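PDB 4QB6: Xyn30D from Paenibacillus barcinonensis, which probably cleaves glucuronoxylan as a family 30 endo-xylanase, its attached family 35 carbohydrate-binding module, the part present here, binding calcium and glucuronic-acid-bearing sugars. Local coordinates for residues 93-97 with 154-158. Sequence-based numbering, arbitrary orientation.
Sequences FRYAL and PNMDN. With CA (calcium ion), chain D; GCU (alpha-D-glucopyranuronic acid), chain B.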
ATOM      1  N   PHE A  93      -3.069  -3.998  -3.651  1.00  7.67           N
ATOM      2  CA  PHE A  93      -3.417  -3.235  -2.469  1.00  7.58           C
ATOM      3  C   PHE A  93      -4.863  -3.462  -2.126  1.00  7.59           C
ATOM      4  O   PHE A  93      -5.712  -3.362  -3.025  1.00  9.30           O
ATOM      5  CB  PHE A  93      -3.250  -1.726  -2.741  1.00  8.09           C
ATOM      6  CG  PHE A  93      -1.855  -1.314  -3.105  1.00  8.50           C
ATOM      7  CD1 PHE A  93      -1.429  -1.325  -4.424  1.00  9.37           C
ATOM      8  CD2 PHE A  93      -0.951  -0.923  -2.131  1.00  8.65           C
ATOM      9  CE1 PHE A  93      -0.155  -0.934  -4.742  1.00 10.37           C
ATOM     10  CE2 PHE A  93       0.334  -0.560  -2.472  1.00  9.22           C
ATOM     11  CZ  PHE A  93       0.725  -0.575  -3.780  1.00  9.86           C
ATOM     12  N   ARG A  94      -5.183  -3.748  -0.881  1.00  6.87           N
ATOM     13  CA  ARG A  94      -6.566  -3.783  -0.390  1.00  6.84           C
ATOM     14  C   ARG A  94      -6.749  -2.515   0.410  1.00  6.41           C
ATOM     15  O   ARG A  94      -6.000  -2.263   1.373  1.00  6.96           O
ATOM     16  CB  ARG A  94      -6.845  -5.016   0.449  1.00  7.40           C
ATOM     17  CG  ARG A  94      -8.325  -5.150   0.838  1.00  8.01           C
ATOM     18  CD  ARG A  94      -8.612  -6.524   1.413  1.00  8.80           C
ATOM     19  NE  ARG A  94     -10.054  -6.787   1.614  1.00  9.49           N
ATOM     20  CZ  ARG A  94     -10.687  -6.636   2.751  1.00  9.31           C
ATOM     21  NH1 ARG A  94     -10.083  -6.152   3.806  1.00 10.20           N
ATOM     22  NH2 ARG A  94     -11.984  -6.940   2.851  1.00  9.91           N
ATOM     23  N   TYR A  95      -7.726  -1.695   0.022  1.00  6.32           N
ATOM     24  CA  TYR A  95      -7.858  -0.329   0.535  1.00  6.40           C
ATOM     25  C   TYR A  95      -9.283   0.136   0.523  1.00  6.46           C
ATOM     26  O   TYR A  95     -10.115  -0.442  -0.188  1.00  6.90           O
ATOM     27  CB  TYR A  95      -6.987   0.643  -0.308  1.00  6.81           C
ATOM     28  CG  TYR A  95      -7.565   0.949  -1.671  1.00  7.34           C
ATOM     29  CD1 TYR A  95      -7.379   0.097  -2.757  1.00  8.01           C
ATOM     30  CD2 TYR A  95      -8.325   2.089  -1.879  1.00  7.48           C
ATOM     31  CE1 TYR A  95      -7.939   0.379  -3.986  1.00  8.72           C
ATOM     32  CE2 TYR A  95      -8.874   2.373  -3.107  1.00  8.26           C
ATOM     33  CZ  TYR A  95      -8.697   1.509  -4.143  1.00  8.46           C
ATOM     34  OH  TYR A  95      -9.238   1.787  -5.403  1.00 10.43           O
ATOM     35  N   ALA A  96      -9.569   1.205   1.254  1.00  6.49           N
ATOM     36  CA  ALA A  96     -10.896   1.811   1.242  1.00  6.97           C
ATOM     37  C   ALA A  96     -10.740   3.277   0.993  1.00  7.41           C
ATOM     38  O   ALA A  96      -9.789   3.914   1.461  1.00  7.45           O
ATOM     39  CB  ALA A  96     -11.612   1.540   2.553  1.00  7.16           C
ATOM     40  N   LEU A  97     -11.669   3.847   0.255  1.00  7.48           N
ATOM     41  CA  LEU A  97     -11.633   5.278  -0.081  1.00  7.75           C
ATOM     42  C   LEU A  97     -13.057   5.738  -0.350  1.00  8.07           C
ATOM     43  O   LEU A  97     -13.617   5.375  -1.386  1.00  8.87           O
ATOM     44  CB  LEU A  97     -10.703   5.510  -1.282  1.00  8.35           C
ATOM     45  CG  LEU A  97     -10.599   6.933  -1.812  1.00  9.06           C
ATOM     46  CD1 LEU A  97     -10.328   7.940  -0.716  1.00  9.26           C
ATOM     47  CD2 LEU A  97      -9.512   6.991  -2.875  1.00  9.34           C
ATOM     48  N   PRO A 154      -5.675   6.652   0.508  1.00  7.51           N
ATOM     49  CA  PRO A 154      -6.712   5.725   0.919  1.00  7.53           C
ATOM     50  C   PRO A 154      -6.372   5.097   2.262  1.00  7.33           C
ATOM     51  O   PRO A 154      -5.206   5.038   2.628  1.00  7.94           O
ATOM     52  CB  PRO A 154      -6.670   4.685  -0.183  1.00  8.03           C
ATOM     53  CG  PRO A 154      -5.244   4.640  -0.580  1.00  8.63           C
ATOM     54  CD  PRO A 154      -4.760   6.067  -0.474  1.00  7.95           C
ATOM     55  N   ASN A 155      -7.356   4.600   2.989  1.00  6.96           N
ATOM     56  CA  ASN A 155      -7.052   3.796   4.143  1.00  6.84           C
ATOM     57  C   ASN A 155      -6.523   2.446   3.637  1.00  6.97           C
ATOM     58  O   ASN A 155      -7.132   1.837   2.744  1.00  8.19           O
ATOM     59  CB  ASN A 155      -8.255   3.587   5.027  1.00  6.90           C
ATOM     60  CG  ASN A 155      -8.667   4.824   5.780  1.00  7.57           C
ATOM     61  OD1 ASN A 155      -7.930   5.802   5.882  1.00  7.88           O
ATOM     62  ND2 ASN A 155      -9.846   4.758   6.378  1.00  8.20           N
ATOM     63  N   MET A 156      -5.405   1.964   4.155  1.00  6.70           N
ATOM     64  CA  MET A 156      -4.668   0.869   3.541  1.00  6.85           C
ATOM     65  C   MET A 156      -4.673  -0.338   4.436  1.00  6.83           C
ATOM     66  O   MET A 156      -4.204  -0.277   5.583  1.00  6.96           O
ATOM     67  CB  MET A 156      -3.225   1.298   3.263  1.00  7.93           C
ATOM     68  CG  MET A 156      -2.423   0.291   2.457  1.00  8.93           C
ATOM     69  SD  MET A 156      -3.084  -0.081   0.837  1.00 10.99           S
ATOM     70  CE  MET A 156      -2.984   1.430   0.003  1.00 11.08           C
ATOM     71  N   ASP A 157      -5.203  -1.451   3.944  1.00  6.48           N
ATOM     72  CA  ASP A 157      -5.335  -2.662   4.766  1.00  7.46           C
ATOM     73  C   ASP A 157      -4.133  -3.570   4.681  1.00  7.49           C
ATOM     74  O   ASP A 157      -3.617  -4.012   5.713  1.00  7.85           O
ATOM     75  CB  ASP A 157      -6.602  -3.417   4.362  1.00  7.89           C
ATOM     76  CG  ASP A 157      -6.913  -4.576   5.263  1.00  8.73           C
ATOM     77  OD1 ASP A 157      -6.434  -4.635   6.406  1.00  8.82           O
ATOM     78  OD2 ASP A 157      -7.673  -5.434   4.779  1.00 10.64           O
ATOM     79  N   ASN A 158      -3.710  -3.875   3.478  1.00  7.27           N
ATOM     80  CA  ASN A 158      -2.651  -4.872   3.246  1.00  8.03           C
ATOM     81  C   ASN A 158      -2.210  -4.776   1.811  1.00  8.35           C
ATOM     82  O   ASN A 158      -2.861  -4.077   1.000  1.00  7.91           O
ATOM     83  CB  ASN A 158      -3.117  -6.315   3.635  1.00  8.93           C
ATOM     84  CG  ASN A 158      -4.160  -6.895   2.716  1.00  9.46           C
ATOM     85  OD1 ASN A 158      -5.139  -7.533   3.172  1.00 13.78           O
ATOM     86  ND2 ASN A 158      -3.956  -6.774   1.488  1.00  9.40           N
TER
HETATM   87 CA    CA D 204      -4.725  -4.977   7.844  1.00  8.45          CA
HETATM   88  C1  GCU B   2     -12.272  10.199   7.750  1.00 17.30           C
HETATM   89  C2  GCU B   2     -12.105   8.734   8.058  1.00 16.50           C
HETATM   90  C3  GCU B   2     -10.658   8.300   7.977  1.00 16.47           C
HETATM   91  C4  GCU B   2     -10.050   8.759   6.585  1.00 13.77           C
HETATM   92  C5  GCU B   2     -10.229  10.260   6.461  1.00 14.37           C
HETATM   93  C6  GCU B   2      -9.699  10.802   5.199  1.00 13.87           C
HETATM   94  O2  GCU B   2     -12.722   8.422   9.334  1.00 18.07           O
HETATM   95  O3  GCU B   2     -10.457   6.896   8.100  1.00 15.22           O
HETATM   96  O4  GCU B   2      -8.632   8.489   6.607  1.00 10.35           O
HETATM   97  O5  GCU B   2     -11.625  10.477   6.509  1.00 16.25           O
HETATM   98  O6A GCU B   2      -8.510  10.598   4.916  1.00 10.58           O
HETATM   99  O6B GCU B   2     -10.429  11.444   4.454  1.00 16.45           O
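Arg94 and Asp157 lie side by side, and NH1 of Arg94 reaches OD2 of Asp157 at 2.7 Å in a salt bridge. The oxygen sits at the guanidinium edge, in its plane, although the carboxylate is turned 56° from that plane. The two carboxylate oxygens of Asp157 have different partners: OD2 meets Arg94, while OD1 binds calcium at 2.3 Å and the backbone O of the same residue binds the ion too. Gly59 O takes a second bond from Arg94 NH1. With an alanine here, OD2 of Asp157 would probably lose its charged mate and Gly59 O its donor, and the metal-binding carboxylate would be freer to turn. A classic beta bulge sets two residues, Asp157 and Asn158, opposite the single Arg94: Asp157 N donates to Arg94 O at 2.8 Å, and Arg94 N to Asn158 O at 3.0 Å. Past the bulge, Ala96 and Asn155 form a hydrogen-bonded antiparallel pair; the Asn155 side chain meets the glucuronic acid. On the sheet face that carries Tyr95 and Met156, the Met156 chain, bent at chi2 and chi3 (60° and 64°), brings SD to the edge of the Phe93 ring, 3.8 Å from CD2, a Met-aromatic contact. Pro154 CB packs obliquely against Tyr95 CD2 at 3.5 Å. Glu41, Glu43, Thr61 and Gly64 complete the calcium site. Phe119 meets the rings of Phe93 and Tyr95 edge-to-face, while strands 38-41 and 128-137 flank strands 155-163 and 87-96 in a four-stranded antiparallel sheet of the beta-sandwich.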